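Local coordinates for uncharacterized protein (Bombyx mori, PDB 5AZ0), which is an aldo-keto reductase (AKR2E5) that probably reduces carbonyl groups of its substrates to alcohols with a nicotinamide cofactor, at residues T102-Q107 / L133-W138; H108-A113 / L154-G159; T71-R76 / R342-G347. One frame throughout, in Å; residues are numbered along the deposited sequence.

Contact 1: T102-Q107 / L133-W138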
loop_
_atom_site.group_PDB
_atom_site.type_symbol
_atom_site.label_atom_id
_atom_site.label_comp_id
_atom_site.label_asym_id
_atom_site.label_seq_id
_atom_site.Cartn_x
_atom_site.Cartn_y
_atom_site.Cartn_z
ATOM N N THR A 102 -1.494 1.193 -9.321
ATOM C CA THR A 102 -2.616 1.105 -8.339
ATOM C C THR A 102 -3.087 2.502 -7.946
ATOM O O THR A 102 -2.264 3.401 -7.720
ATOM C CB THR A 102 -2.136 0.422 -7.045
ATOM O OG1 THR A 102 -1.833 -0.943 -7.308
ATOM C CG2 THR A 102 -3.250 0.410 -5.968
ATOM N N THR A 103 -4.392 2.717 -7.889
ATOM C CA THR A 103 -4.915 3.898 -7.231
ATOM C C THR A 103 -6.032 3.479 -6.238
ATOM O O THR A 103 -6.300 2.300 -6.091
ATOM C CB THR A 103 -5.355 5.032 -8.191
ATOM O OG1 THR A 103 -5.595 6.213 -7.396
ATOM C CG2 THR A 103 -6.607 4.684 -8.920
ATOM N N LYS A 104 -6.643 4.445 -5.564
ATOM C CA LYS A 104 -7.469 4.188 -4.387
ATOM C C LYS A 104 -8.572 5.263 -4.258
ATOM O O LYS A 104 -8.354 6.396 -4.644
ATOM C CB LYS A 104 -6.654 4.055 -3.098
ATOM C CG LYS A 104 -5.406 3.218 -3.212
ATOM C CD LYS A 104 -4.589 3.265 -1.924
ATOM C CE LYS A 104 -3.205 2.734 -2.289
ATOM N NZ LYS A 104 -2.219 2.892 -1.235
ATOM N N VAL A 105 -9.741 4.837 -3.800
ATOM C CA VAL A 105 -10.964 5.656 -3.686
ATOM C C VAL A 105 -11.113 5.941 -2.196
ATOM O O VAL A 105 -11.191 4.961 -1.320
ATOM C CB VAL A 105 -12.170 4.820 -4.123
ATOM C CG1 VAL A 105 -13.518 5.507 -3.851
ATOM C CG2 VAL A 105 -12.039 4.518 -5.614
ATOM N N TRP A 106 -11.270 7.222 -1.881
ATOM C CA TRP A 106 -11.352 7.680 -0.514
ATOM C C TRP A 106 -12.759 7.630 0.069
ATOM O O TRP A 106 -13.754 7.248 -0.625
ATOM C CB TRP A 106 -10.762 9.111 -0.478
ATOM C CG TRP A 106 -10.307 9.684 0.862
ATOM C CD1 TRP A 106 -10.879 10.749 1.517
ATOM C CD2 TRP A 106 -9.179 9.293 1.660
ATOM N NE1 TRP A 106 -10.195 11.025 2.679
ATOM C CE2 TRP A 106 -9.141 10.175 2.800
ATOM C CE3 TRP A 106 -8.222 8.297 1.558
ATOM C CZ2 TRP A 106 -8.184 10.072 3.796
ATOM C CZ3 TRP A 106 -7.242 8.184 2.536
ATOM C CH2 TRP A 106 -7.221 9.069 3.657
ATOM N N GLN A 107 -12.870 8.064 1.344
ATOM C CA GLN A 107 -14.014 7.754 2.255
ATOM C C GLN A 107 -15.280 8.423 1.882
ATOM O O GLN A 107 -16.382 7.893 2.173
ATOM C CB GLN A 107 -13.696 8.114 3.724
ATOM C CG GLN A 107 -12.765 7.118 4.414
ATOM C CD GLN A 107 -11.346 7.081 3.878
ATOM O OE1 GLN A 107 -11.073 6.375 2.922
ATOM N NE2 GLN A 107 -10.430 7.753 4.530
ATOM N N LEU A 133 -4.946 -1.967 -10.650
ATOM C CA LEU A 133 -5.603 -2.296 -9.408
ATOM C C LEU A 133 -6.259 -1.026 -8.825
ATOM O O LEU A 133 -5.631 0.030 -8.809
ATOM C CB LEU A 133 -4.569 -2.910 -8.440
ATOM C CG LEU A 133 -5.078 -3.168 -7.014
ATOM C CD1 LEU A 133 -6.169 -4.258 -7.014
ATOM C CD2 LEU A 133 -3.876 -3.627 -6.188
ATOM N N VAL A 134 -7.500 -1.131 -8.340
ATOM C CA VAL A 134 -8.066 -0.045 -7.546
ATOM C C VAL A 134 -8.547 -0.596 -6.200
ATOM O O VAL A 134 -9.196 -1.646 -6.166
ATOM C CB VAL A 134 -9.147 0.686 -8.345
ATOM C CG1 VAL A 134 -10.362 -0.175 -8.632
ATOM C CG2 VAL A 134 -9.595 1.959 -7.626
ATOM N N LEU A 135 -8.253 0.125 -5.140
ATOM C CA LEU A 135 -8.633 -0.216 -3.770
ATOM C C LEU A 135 -9.642 0.725 -3.123
ATOM O O LEU A 135 -9.654 1.938 -3.361
ATOM C CB LEU A 135 -7.404 -0.224 -2.870
ATOM C CG LEU A 135 -6.178 -0.952 -3.384
ATOM C CD1 LEU A 135 -4.972 -0.787 -2.446
ATOM C CD2 LEU A 135 -6.481 -2.427 -3.603
ATOM N N MET A 136 -10.450 0.131 -2.264
ATOM C CA MET A 136 -11.158 0.829 -1.228
ATOM C C MET A 136 -10.202 1.232 -0.161
ATOM O O MET A 136 -9.611 0.401 0.562
ATOM C CB MET A 136 -12.331 -0.008 -0.737
ATOM C CG MET A 136 -13.358 0.834 0.073
ATOM S SD MET A 136 -14.638 -0.152 0.884
ATOM C CE MET A 136 -15.127 -1.376 -0.349
ATOM N N HIS A 137 -9.857 2.538 -0.143
ATOM C CA HIS A 137 -8.759 3.016 0.695
ATOM C C HIS A 137 -8.982 2.688 2.197
ATOM O O HIS A 137 -8.073 2.245 2.846
ATOM C CB HIS A 137 -8.541 4.488 0.490
ATOM C CG HIS A 137 -7.150 4.934 0.714
ATOM N ND1 HIS A 137 -6.574 5.925 -0.048
ATOM C CD2 HIS A 137 -6.202 4.522 1.581
ATOM C CE1 HIS A 137 -5.327 6.111 0.353
ATOM N NE2 HIS A 137 -5.065 5.258 1.329
ATOM N N TRP A 138 -10.214 2.876 2.679
ATOM C CA TRP A 138 -10.617 2.479 4.036
ATOM C C TRP A 138 -12.007 1.985 4.000
ATOM O O TRP A 138 -12.760 2.342 3.102
ATOM C CB TRP A 138 -10.568 3.646 5.026
ATOM C CG TRP A 138 -9.216 4.125 5.236
ATOM C CD1 TRP A 138 -8.520 4.958 4.433
ATOM C CD2 TRP A 138 -8.343 3.805 6.340
ATOM N NE1 TRP A 138 -7.254 5.210 4.982
ATOM C CE2 TRP A 138 -7.121 4.482 6.131
ATOM C CE3 TRP A 138 -8.493 3.037 7.498
ATOM C CZ2 TRP A 138 -6.045 4.385 7.012
ATOM C CZ3 TRP A 138 -7.406 2.922 8.390
ATOM C CH2 TRP A 138 -6.198 3.592 8.137
HETATM O O HOH W 1 -7.691 7.794 -1.996
HETATM O O HOH W 2 -12.191 4.787 1.198
#
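The imidazole of His137 lies between Lys104 and Trp106. Lys104 CD sits 3.7 Å from the ring centroid, over one face, as a CH-pi contact. The edge of Trp106 meets the opposite face, its six-membered ring turned 85° to the imidazole. His137 CG is anti to the backbone N (chi1 -151°), which brings it within 3.6 Å of Trp106 CE3. Trp138 in turn puts an edge toward the face of Trp106, and Gln107 OE1 lies 3.3 Å from Trp138 CD1. Water 1 lies in the plane of the His137 imidazole, 2.9 Å from ND1. An alanine in place of His137 would probably open a gap between Lys104 and Trp106 and leave this water without its ring partner. Farther back, parallel strands hold these residues in step: Val105 N bonds to Leu135 O at 2.9 Å, and His137 N to Val105 O at 3.0 Å. Outside the pair, Lys104 NZ forms a salt bridge with Asp70 and a hydrogen bond with Tyr75. Strands 100-105 and 133-136, joined through helix 112-126, form a beta-alpha-beta unit of the TIM barrel. Asp70, Tyr75, Lys104 and His137 match the catalytic tetrad known from aldo-keto reductases, so this is probably the active site.

Contact 2: H108-A113 / L154-G159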
loop_
_atom_site.group_PDB
_atom_site.type_symbol
_atom_site.label_atom_id
_atom_site.label_comp_id
_atom_site.label_asym_id
_atom_site.label_seq_id
_atom_site.Cartn_x
_atom_site.Cartn_y
_atom_site.Cartn_z
ATOM N N HIS A 108 -15.162 9.529 1.130
ATOM C CA HIS A 108 -16.393 10.200 0.633
ATOM C C HIS A 108 -16.959 9.717 -0.650
ATOM O O HIS A 108 -18.012 10.221 -1.094
ATOM C CB HIS A 108 -16.250 11.720 0.653
ATOM C CG HIS A 108 -15.178 12.261 -0.223
ATOM N ND1 HIS A 108 -13.853 11.999 -0.016
ATOM C CD2 HIS A 108 -15.229 13.138 -1.260
ATOM C CE1 HIS A 108 -13.127 12.675 -0.895
ATOM N NE2 HIS A 108 -13.939 13.390 -1.640
ATOM N N TYR A 109 -16.377 8.658 -1.222
ATOM C CA TYR A 109 -16.918 8.140 -2.503
ATOM C C TYR A 109 -17.376 6.698 -2.295
ATOM O O TYR A 109 -16.976 5.777 -3.049
ATOM C CB TYR A 109 -15.787 8.332 -3.605
ATOM C CG TYR A 109 -15.674 9.748 -4.094
ATOM C CD1 TYR A 109 -16.623 10.265 -4.937
ATOM C CD2 TYR A 109 -14.665 10.602 -3.698
ATOM C CE1 TYR A 109 -16.599 11.583 -5.345
ATOM C CE2 TYR A 109 -14.615 11.955 -4.154
ATOM C CZ TYR A 109 -15.581 12.423 -4.951
ATOM O OH TYR A 109 -15.571 13.719 -5.438
ATOM N N HIS A 110 -18.171 6.432 -1.239
ATOM C CA HIS A 110 -18.518 5.006 -0.879
ATOM C C HIS A 110 -19.826 4.596 -1.343
ATOM O O HIS A 110 -20.183 3.391 -1.280
ATOM C CB HIS A 110 -18.360 4.680 0.598
ATOM C CG HIS A 110 -16.973 4.330 0.998
ATOM N ND1 HIS A 110 -16.720 3.316 1.868
ATOM C CD2 HIS A 110 -15.764 4.846 0.654
ATOM C CE1 HIS A 110 -15.413 3.192 2.048
ATOM N NE2 HIS A 110 -14.802 4.145 1.357
ATOM N N ARG A 111 -20.581 5.503 -1.906
ATOM C CA ARG A 111 -21.781 4.985 -2.612
ATOM C C ARG A 111 -21.334 4.233 -3.867
ATOM O O ARG A 111 -20.376 4.667 -4.509
ATOM C CB ARG A 111 -22.712 6.125 -3.026
ATOM C CG ARG A 111 -23.376 6.901 -1.866
ATOM C CD ARG A 111 -23.886 8.263 -2.344
ATOM N NE ARG A 111 -24.279 9.090 -1.197
ATOM C CZ ARG A 111 -23.456 9.789 -0.434
ATOM N NH1 ARG A 111 -22.164 9.824 -0.641
ATOM N NH2 ARG A 111 -23.924 10.469 0.575
ATOM N N ALA A 112 -22.084 3.204 -4.258
ATOM C CA ALA A 112 -21.777 2.397 -5.393
ATOM C C ALA A 112 -21.476 3.226 -6.641
ATOM O O ALA A 112 -20.420 3.094 -7.210
ATOM C CB ALA A 112 -22.884 1.402 -5.686
ATOM N N ALA A 113 -22.363 4.158 -6.985
ATOM C CA ALA A 113 -22.163 5.003 -8.165
ATOM C C ALA A 113 -21.002 5.935 -8.023
ATOM O O ALA A 113 -20.466 6.368 -9.031
ATOM C CB ALA A 113 -23.422 5.800 -8.459
ATOM N N LEU A 154 -20.030 -3.376 1.698
ATOM C CA LEU A 154 -20.612 -4.186 0.676
ATOM C C LEU A 154 -21.300 -3.401 -0.416
ATOM O O LEU A 154 -21.310 -3.894 -1.579
ATOM C CB LEU A 154 -21.605 -5.279 1.193
ATOM C CG LEU A 154 -21.071 -6.270 2.259
ATOM C CD1 LEU A 154 -22.206 -7.263 2.625
ATOM C CD2 LEU A 154 -19.879 -7.070 1.706
ATOM N N GLU A 155 -21.928 -2.255 -0.080
ATOM C CA GLU A 155 -22.545 -1.399 -1.127
ATOM C C GLU A 155 -21.391 -0.829 -1.908
ATOM O O GLU A 155 -21.428 -0.846 -3.096
ATOM C CB GLU A 155 -23.454 -0.191 -0.699
ATOM C CG GLU A 155 -24.014 0.566 -1.958
ATOM C CD GLU A 155 -24.674 1.945 -1.768
ATOM O OE1 GLU A 155 -25.271 2.102 -0.681
ATOM O OE2 GLU A 155 -24.638 2.815 -2.724
ATOM N N THR A 156 -20.370 -0.327 -1.241
ATOM C CA THR A 156 -19.250 0.230 -1.977
ATOM C C THR A 156 -18.648 -0.777 -2.989
ATOM O O THR A 156 -18.371 -0.428 -4.127
ATOM C CB THR A 156 -18.179 0.719 -1.044
ATOM O OG1 THR A 156 -18.808 1.476 -0.007
ATOM C CG2 THR A 156 -17.145 1.548 -1.801
ATOM N N TRP A 157 -18.591 -2.030 -2.575
ATOM C CA TRP A 157 -17.972 -3.083 -3.312
ATOM C C TRP A 157 -18.720 -3.374 -4.553
ATOM O O TRP A 157 -18.087 -3.628 -5.567
ATOM C CB TRP A 157 -17.793 -4.325 -2.422
ATOM C CG TRP A 157 -16.901 -5.360 -3.099
ATOM C CD1 TRP A 157 -17.277 -6.519 -3.646
ATOM C CD2 TRP A 157 -15.509 -5.243 -3.308
ATOM N NE1 TRP A 157 -16.174 -7.183 -4.171
ATOM C CE2 TRP A 157 -15.072 -6.427 -3.955
ATOM C CE3 TRP A 157 -14.568 -4.251 -3.008
ATOM C CZ2 TRP A 157 -13.743 -6.624 -4.359
ATOM C CZ3 TRP A 157 -13.225 -4.474 -3.347
ATOM C CH2 TRP A 157 -12.840 -5.629 -4.030
ATOM N N ARG A 158 -20.041 -3.203 -4.548
ATOM C CA ARG A 158 -20.777 -3.331 -5.805
ATOM C C ARG A 158 -20.277 -2.338 -6.876
ATOM O O ARG A 158 -20.248 -2.654 -8.037
ATOM C CB ARG A 158 -22.307 -3.128 -5.678
ATOM C CG ARG A 158 -23.051 -4.192 -4.850
ATOM C CD ARG A 158 -24.632 -4.106 -4.817
ATOM N NE ARG A 158 -25.176 -3.640 -3.513
ATOM C CZ ARG A 158 -25.116 -4.309 -2.324
ATOM N NH1 ARG A 158 -24.555 -5.520 -2.191
ATOM N NH2 ARG A 158 -25.621 -3.745 -1.214
ATOM N N GLY A 159 -19.965 -1.131 -6.467
ATOM C CA GLY A 159 -19.386 -0.133 -7.351
ATOM C C GLY A 159 -18.013 -0.592 -7.816
ATOM O O GLY A 159 -17.694 -0.385 -8.977
#
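Two hydrogen bonds join His110 and Ala112 to helix 153-165. Thr156 OG1 donates to His110 O over 2.7 Å, in the carbonyl plane and on a lone pair. The Thr156 chi1 of -46° turns OG1 to this oxygen, while CG2 faces the His110 imidazole. Ala112 N gives the second bond, to Glu155 OE2, at 3.0 Å and nearly straight (172°) in the conformer given here. The carboxylate is reached on its anti side, with the donor out of its plane. The remaining contacts are apolar or weakly polar. Thr156 CG2 lies over one face of the imidazole, offset toward the rim, 4.2 Å from the centroid. Gly159 CA makes a CA-H...O contact of 3.4 Å with Ala112 O. The absence of a side chain on Gly159 lets the two backbones come this close. Beyond the pair, Arg111 forms a salt bridge with Glu149, and Met136 packs on both His110 and Thr156. The contact joins the start of helix 112-126 to the neighbouring helix on the outside of the barrel. In this conformer Glu155 accepts a backbone N-H near the start of that helix. Both bonds thus give a buried or partly buried backbone group a side-chain partner.

Contact 3: T71-R76 / R342-G347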
loop_
_atom_site.group_PDB
_atom_site.type_symbol
_atom_site.label_atom_id
_atom_site.label_comp_id
_atom_site.label_asym_id
_atom_site.label_seq_id
_atom_site.Cartn_x
_atom_site.Cartn_y
_atom_site.Cartn_z
ATOM N N THR A 71 -0.362 4.435 -5.915
ATOM C CA THR A 71 -0.765 5.751 -5.584
ATOM C C THR A 71 -2.221 5.776 -5.153
ATOM O O THR A 71 -2.817 4.737 -4.978
ATOM C CB THR A 71 -0.466 6.767 -6.751
ATOM O OG1 THR A 71 -0.514 8.094 -6.211
ATOM C CG2 THR A 71 -1.437 6.659 -7.880
ATOM N N ALA A 72 -2.772 6.975 -4.997
ATOM C CA ALA A 72 -4.149 7.151 -4.510
ATOM C C ALA A 72 -4.683 8.559 -4.838
ATOM O O ALA A 72 -3.915 9.439 -4.886
ATOM C CB ALA A 72 -4.225 6.911 -2.996
ATOM N N HIS A 73 -5.993 8.735 -4.994
ATOM C CA HIS A 73 -6.570 10.043 -5.024
ATOM C C HIS A 73 -6.077 10.914 -3.876
ATOM O O HIS A 73 -5.535 12.038 -4.088
ATOM C CB HIS A 73 -8.075 9.939 -5.025
ATOM C CG HIS A 73 -8.764 11.263 -5.023
ATOM N ND1 HIS A 73 -10.077 11.425 -4.634
ATOM C CD2 HIS A 73 -8.305 12.507 -5.346
ATOM C CE1 HIS A 73 -10.408 12.705 -4.736
ATOM N NE2 HIS A 73 -9.337 13.384 -5.157
ATOM N N PHE A 74 -6.146 10.358 -2.666
ATOM C CA PHE A 74 -5.684 11.083 -1.481
ATOM C C PHE A 74 -4.246 11.574 -1.484
ATOM O O PHE A 74 -3.925 12.425 -0.706
ATOM C CB PHE A 74 -5.917 10.218 -0.230
ATOM C CG PHE A 74 -5.690 10.938 1.068
ATOM C CD1 PHE A 74 -6.586 11.909 1.486
ATOM C CD2 PHE A 74 -4.599 10.610 1.903
ATOM C CE1 PHE A 74 -6.388 12.595 2.710
ATOM C CE2 PHE A 74 -4.399 11.279 3.131
ATOM C CZ PHE A 74 -5.292 12.279 3.526
ATOM N N TYR A 75 -3.349 10.980 -2.256
ATOM C CA TYR A 75 -1.950 11.363 -2.204
ATOM C C TYR A 75 -1.575 12.616 -3.006
ATOM O O TYR A 75 -0.425 13.041 -2.963
ATOM C CB TYR A 75 -1.081 10.210 -2.619
ATOM C CG TYR A 75 -1.256 8.899 -1.825
ATOM C CD1 TYR A 75 -1.896 8.840 -0.580
ATOM C CD2 TYR A 75 -0.743 7.736 -2.348
ATOM C CE1 TYR A 75 -2.027 7.633 0.103
ATOM C CE2 TYR A 75 -0.858 6.530 -1.679
ATOM C CZ TYR A 75 -1.485 6.461 -0.458
ATOM O OH TYR A 75 -1.578 5.205 0.123
ATOM N N ARG A 76 -2.536 13.167 -3.738
ATOM C CA ARG A 76 -2.483 14.492 -4.349
ATOM C C ARG A 76 -1.673 14.522 -5.629
ATOM O O ARG A 76 -1.877 15.394 -6.398
ATOM C CB ARG A 76 -1.964 15.632 -3.402
ATOM C CG ARG A 76 -2.971 16.136 -2.357
ATOM C CD ARG A 76 -2.668 15.610 -0.994
ATOM N NE ARG A 76 -3.373 16.337 0.049
ATOM C CZ ARG A 76 -4.103 15.794 1.033
ATOM N NH1 ARG A 76 -4.289 14.443 1.175
ATOM N NH2 ARG A 76 -4.660 16.614 1.926
ATOM N N ARG A 342 -9.780 15.191 4.680
ATOM C CA ARG A 342 -11.157 15.309 4.180
ATOM C C ARG A 342 -11.344 16.099 2.853
ATOM O O ARG A 342 -12.234 15.781 2.085
ATOM C CB ARG A 342 -12.027 15.983 5.252
ATOM C CG ARG A 342 -12.435 15.110 6.419
ATOM C CD ARG A 342 -13.317 15.847 7.467
ATOM N NE ARG A 342 -12.740 17.041 8.104
ATOM C CZ ARG A 342 -13.010 18.340 7.821
ATOM N NH1 ARG A 342 -13.855 18.731 6.856
ATOM N NH2 ARG A 342 -12.389 19.303 8.519
ATOM N N LYS A 343 -10.577 17.177 2.654
ATOM C CA LYS A 343 -10.749 18.133 1.535
ATOM C C LYS A 343 -9.377 18.524 1.074
ATOM O O LYS A 343 -8.552 18.904 1.876
ATOM C CB LYS A 343 -11.480 19.408 1.969
ATOM C CG LYS A 343 -12.954 19.193 2.270
ATOM C CD LYS A 343 -13.643 20.429 2.903
ATOM C CE LYS A 343 -15.133 20.353 2.606
ATOM N NZ LYS A 343 -15.995 21.115 3.515
ATOM N N TRP A 344 -9.125 18.423 -0.227
ATOM C CA TRP A 344 -7.819 18.790 -0.789
ATOM C C TRP A 344 -7.953 19.002 -2.331
ATOM O O TRP A 344 -8.948 18.559 -2.943
ATOM C CB TRP A 344 -6.765 17.697 -0.456
ATOM C CG TRP A 344 -7.046 16.341 -1.199
ATOM C CD1 TRP A 344 -6.518 15.928 -2.397
ATOM C CD2 TRP A 344 -7.938 15.294 -0.780
ATOM N NE1 TRP A 344 -7.019 14.701 -2.743
ATOM C CE2 TRP A 344 -7.904 14.292 -1.778
ATOM C CE3 TRP A 344 -8.743 15.101 0.347
ATOM C CZ2 TRP A 344 -8.640 13.124 -1.686
ATOM C CZ3 TRP A 344 -9.497 13.947 0.426
ATOM C CH2 TRP A 344 -9.437 12.963 -0.604
ATOM N N LYS A 345 -6.926 19.610 -2.932
ATOM C CA LYS A 345 -6.791 19.720 -4.388
ATOM C C LYS A 345 -5.642 18.809 -4.896
ATOM O O LYS A 345 -4.677 18.559 -4.163
ATOM C CB LYS A 345 -6.596 21.220 -4.816
ATOM C CG LYS A 345 -5.140 21.725 -4.967
ATOM C CD LYS A 345 -5.013 22.989 -5.836
ATOM C CE LYS A 345 -3.571 23.260 -6.287
ATOM N NZ LYS A 345 -3.103 22.329 -7.362
ATOM N N ASN A 346 -5.715 18.398 -6.172
ATOM C CA ASN A 346 -4.650 17.554 -6.832
ATOM C C ASN A 346 -3.790 18.247 -7.935
ATOM O O ASN A 346 -4.340 18.938 -8.789
ATOM C CB ASN A 346 -5.309 16.277 -7.406
ATOM C CG ASN A 346 -6.314 15.686 -6.445
ATOM O OD1 ASN A 346 -5.942 14.855 -5.623
ATOM N ND2 ASN A 346 -7.578 16.137 -6.496
ATOM N N GLY A 347 -2.468 18.009 -7.943
ATOM C CA GLY A 347 -1.539 18.752 -8.828
ATOM C C GLY A 347 -1.172 20.125 -8.266
ATOM O O GLY A 347 -0.458 20.906 -8.905
HETATM O O HOH W 3 -9.900 16.097 -4.654
#
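The guanidinium of Arg76 lies flat on the indole of Trp344, with centres 4.3 Å apart and planes at 23°. The cation-pi contact is off-centre, and Arg76 NH2 comes within 3.4 Å of Trp344 CB. Arg76 NH1 is held in place by Phe74 O at 2.8 Å, in the guanidinium plane, while NH2 bonds to Ala340 O. Phe74 turns an edge toward the same indole face, its CD1 3.7 Å from Trp344 CH2. The indole uses its own edge against His73, setting CZ2 over the centre of the imidazole. Water 3 ties His73 NE2, 2.8 Å away, to Trp344 O and Asn346 ND2. Trp344 NE1 makes two weak bonds, to His73 O and to Asn346 OD1. A firmer backbone bond runs from Gly347 N to Arg76 O, 3.1 Å long. Trp106 stacks on Phe74 and also meets Trp344. The C-terminal segment is thus fixed against the loop after strand 68-70. The Arg76 cation is met by an aromatic face and two carbonyl oxygens, which would probably stabilise its charge and fix its plane.

In the fold
Contact 1 is the buried one, its centre about 10 Å from the centre of the chain, and joins neighbouring barrel strands. Contacts 2 and 3 are partly buried and lie farther out. Contact 1 pairs the strands of a beta-alpha-beta unit; contact 2 ties the helix of that unit to the next helix. His110 and Met136 bring them together. Contact 3 joins residues far apart in sequence, and contact 1 is nested inside the loop it closes. Lys104 and Tyr75 link those two. Regular strand bonds and aromatic rings dominate contact 1, two side-chain hydrogen bonds contact 2, and stacking on an indole contact 3.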